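PDB 2D4E: 5-carboxymethyl-2-hydroxymuconate semialdehyde dehydrogenase from Thermus thermophilus, which probably catalyses the NAD-dependent oxidation of 5-carboxymethyl-2-hydroxymuconate semialdehyde to the corresponding carboxylic acid. Local coordinates for residues P277-A282 with H450-E455. Residues are numbered along the deposited sequence; the frame is centred on the assembly and turned at random.
Sequences PALVFA and HRLALE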
ATOM      1  N   PRO C 277       4.903 -30.239   6.639  1.00 21.21           N
ATOM      2  CA  PRO C 277       6.035 -31.075   6.240  1.00 17.55           C
ATOM      3  C   PRO C 277       7.381 -30.360   6.222  1.00 19.08           C
ATOM      4  O   PRO C 277       7.453 -29.137   6.079  1.00 17.37           O
ATOM      5  CB  PRO C 277       5.633 -31.524   4.847  1.00 19.78           C
ATOM      6  CG  PRO C 277       5.042 -30.243   4.286  1.00 20.94           C
ATOM      7  CD  PRO C 277       4.209 -29.695   5.456  1.00 17.36           C
ATOM      8  N   ALA C 278       8.443 -31.140   6.396  1.00 19.68           N
ATOM      9  CA  ALA C 278       9.805 -30.625   6.322  1.00 17.48           C
ATOM     10  C   ALA C 278      10.426 -31.431   5.183  1.00 16.87           C
ATOM     11  O   ALA C 278      10.451 -32.660   5.243  1.00 21.11           O
ATOM     12  CB  ALA C 278      10.556 -30.882   7.622  1.00 16.67           C
ATOM     13  N   LEU C 279      10.890 -30.754   4.136  1.00 18.54           N
ATOM     14  CA  LEU C 279      11.510 -31.448   3.008  1.00 19.23           C
ATOM     15  C   LEU C 279      13.016 -31.221   3.040  1.00 21.35           C
ATOM     16  O   LEU C 279      13.487 -30.083   2.974  1.00 19.35           O
ATOM     17  CB  LEU C 279      10.977 -30.948   1.656  1.00 15.76           C
ATOM     18  CG  LEU C 279       9.575 -30.386   1.435  1.00 19.71           C
ATOM     19  CD1 LEU C 279       9.310 -30.381  -0.067  1.00 18.60           C
ATOM     20  CD2 LEU C 279       8.524 -31.184   2.155  1.00 22.32           C
ATOM     21  N   VAL C 280      13.771 -32.307   3.135  1.00 18.71           N
ATOM     22  CA  VAL C 280      15.219 -32.200   3.180  1.00 18.47           C
ATOM     23  C   VAL C 280      15.831 -32.794   1.929  1.00 18.35           C
ATOM     24  O   VAL C 280      15.673 -33.988   1.652  1.00 26.55           O
ATOM     25  CB  VAL C 280      15.794 -32.923   4.408  1.00 18.18           C
ATOM     26  CG1 VAL C 280      17.311 -32.750   4.449  1.00 18.29           C
ATOM     27  CG2 VAL C 280      15.162 -32.362   5.685  1.00 17.28           C
ATOM     28  N   PHE C 281      16.519 -31.951   1.167  1.00 19.54           N
ATOM     29  CA  PHE C 281      17.175 -32.384  -0.062  1.00 21.89           C
ATOM     30  C   PHE C 281      18.643 -32.707   0.198  1.00 24.03           C
ATOM     31  O   PHE C 281      19.271 -32.139   1.099  1.00 18.26           O
ATOM     32  CB  PHE C 281      17.053 -31.301  -1.131  1.00 20.74           C
ATOM     33  CG  PHE C 281      15.674 -31.180  -1.708  1.00 23.44           C
ATOM     34  CD1 PHE C 281      15.314 -31.909  -2.840  1.00 19.91           C
ATOM     35  CD2 PHE C 281      14.722 -30.360  -1.102  1.00 20.61           C
ATOM     36  CE1 PHE C 281      14.020 -31.824  -3.362  1.00 20.68           C
ATOM     37  CE2 PHE C 281      13.425 -30.266  -1.613  1.00 24.62           C
ATOM     38  CZ  PHE C 281      13.074 -31.002  -2.748  1.00 21.92           C
ATOM     39  N   ALA C 282      19.180 -33.621  -0.601  1.00 22.36           N
ATOM     40  CA  ALA C 282      20.563 -34.051  -0.462  1.00 21.72           C
ATOM     41  C   ALA C 282      21.598 -32.930  -0.545  1.00 21.90           C
ATOM     42  O   ALA C 282      22.701 -33.074  -0.032  1.00 21.50           O
ATOM     43  CB  ALA C 282      20.866 -35.113  -1.509  1.00 20.20           C
ATOM     44  N   HIS C 450      12.764 -21.237  -4.168  1.00 21.92           N
ATOM     45  CA  HIS C 450      11.663 -20.322  -4.454  1.00 24.95           C
ATOM     46  C   HIS C 450      10.533 -21.004  -5.202  1.00 23.45           C
ATOM     47  O   HIS C 450       9.362 -20.699  -4.987  1.00 23.28           O
ATOM     48  CB  HIS C 450      12.177 -19.121  -5.249  1.00 22.13           C
ATOM     49  CG  HIS C 450      13.021 -18.194  -4.436  1.00 21.10           C
ATOM     50  ND1 HIS C 450      12.489 -17.342  -3.493  1.00 20.76           N
ATOM     51  CD2 HIS C 450      14.363 -18.025  -4.380  1.00 21.19           C
ATOM     52  CE1 HIS C 450      13.465 -16.688  -2.891  1.00 21.56           C
ATOM     53  NE2 HIS C 450      14.613 -17.085  -3.410  1.00 23.01           N
ATOM     54  N   ARG C 451      10.900 -21.935  -6.072  1.00 22.33           N
ATOM     55  CA  ARG C 451       9.939 -22.694  -6.856  1.00 22.02           C
ATOM     56  C   ARG C 451       9.042 -23.490  -5.906  1.00 23.94           C
ATOM     57  O   ARG C 451       7.816 -23.443  -6.009  1.00 21.72           O
ATOM     58  CB  ARG C 451      10.695 -23.625  -7.805  1.00 28.06           C
ATOM     59  CG  ARG C 451       9.855 -24.320  -8.846  1.00 25.73           C
ATOM     60  CD  ARG C 451      10.762 -24.845  -9.952  1.00 26.57           C
ATOM     61  NE  ARG C 451      11.805 -25.733  -9.445  1.00 23.51           N
ATOM     62  CZ  ARG C 451      13.063 -25.736  -9.880  1.00 27.71           C
ATOM     63  NH1 ARG C 451      13.442 -24.890 -10.831  1.00 25.98           N
ATOM     64  NH2 ARG C 451      13.942 -26.591  -9.372  1.00 26.44           N
ATOM     65  N   LEU C 452       9.656 -24.209  -4.971  1.00 23.07           N
ATOM     66  CA  LEU C 452       8.900 -24.987  -3.995  1.00 19.41           C
ATOM     67  C   LEU C 452       8.134 -24.068  -3.041  1.00 18.25           C
ATOM     68  O   LEU C 452       7.023 -24.384  -2.622  1.00 16.10           O
ATOM     69  CB  LEU C 452       9.832 -25.888  -3.192  1.00 18.98           C
ATOM     70  CG  LEU C 452      10.351 -27.133  -3.917  1.00 24.66           C
ATOM     71  CD1 LEU C 452      11.415 -27.819  -3.074  1.00 13.69           C
ATOM     72  CD2 LEU C 452       9.182 -28.070  -4.191  1.00 19.86           C
ATOM     73  N   ALA C 453       8.726 -22.930  -2.697  1.00 17.51           N
ATOM     74  CA  ALA C 453       8.059 -22.003  -1.790  1.00 21.30           C
ATOM     75  C   ALA C 453       6.734 -21.571  -2.420  1.00 19.75           C
ATOM     76  O   ALA C 453       5.703 -21.518  -1.751  1.00 22.96           O
ATOM     77  CB  ALA C 453       8.953 -20.789  -1.518  1.00 15.49           C
ATOM     78  N   LEU C 454       6.763 -21.288  -3.718  1.00 19.56           N
ATOM     79  CA  LEU C 454       5.563 -20.869  -4.435  1.00 22.42           C
ATOM     80  C   LEU C 454       4.537 -21.988  -4.628  1.00 20.95           C
ATOM     81  O   LEU C 454       3.334 -21.736  -4.627  1.00 21.18           O
ATOM     82  CB  LEU C 454       5.937 -20.299  -5.805  1.00 23.09           C
ATOM     83  CG  LEU C 454       4.760 -19.757  -6.624  1.00 28.42           C
ATOM     84  CD1 LEU C 454       4.236 -18.486  -5.969  1.00 28.28           C
ATOM     85  CD2 LEU C 454       5.197 -19.462  -8.051  1.00 24.89           C
ATOM     86  N   GLU C 455       5.011 -23.219  -4.790  1.00 21.42           N
ATOM     87  CA  GLU C 455       4.124 -24.365  -5.011  1.00 23.82           C
ATOM     88  C   GLU C 455       3.562 -25.052  -3.761  1.00 23.64           C
ATOM     89  O   GLU C 455       2.535 -25.721  -3.838  1.00 28.78           O
ATOM     90  CB  GLU C 455       4.843 -25.416  -5.865  1.00 28.29           C
ATOM     91  CG  GLU C 455       5.170 -24.970  -7.280  1.00 36.29           C
ATOM     92  CD  GLU C 455       3.927 -24.762  -8.126  1.00 40.55           C
ATOM     93  OE1 GLU C 455       3.115 -25.704  -8.236  1.00 50.50           O
ATOM     94  OE2 GLU C 455       3.759 -23.663  -8.688  1.00 47.27           O
TER
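Strand 277-280, with the residue that follows it, faces helix 446-455; Leu279 and Leu452 have the nearest CA atoms, 9.9 Å apart, so the gap is spanned by side chains alone. With its CG anti to the carbonyl carbon (chi1 -75°), Leu452 extends from the helix towards Phe281, which approaches from the opposite direction, and methyl CD1 of Leu452 comes to rest 3.5 Å from CE2 of Phe281. The same methyl lies 3.6 Å from CZ of Phe281, so it meets the far end of the ring, at an oblique angle. A looser touch, 4.5 Å between CD1 of Leu279 and CD1 of Leu452, adds a strand residue to Phe281, which lies just past the strand's end. This is helix-on-sheet packing in what is, by family, the catalytic domain of the aldehyde dehydrogenase fold: strand 277-280 lies inside a mixed sheet, hydrogen-bonded to strands 310-314 and 438-442, and its alternating side chains send Leu279 towards helix 446-455 while Val280 packs on helix 286-298. Phe420 meets the Phe281 ring with planes at about 60°. Elsewhere the helix meets neighbouring subunits: Glu455 forms salt bridges with Arg82 of one and Arg152 of another.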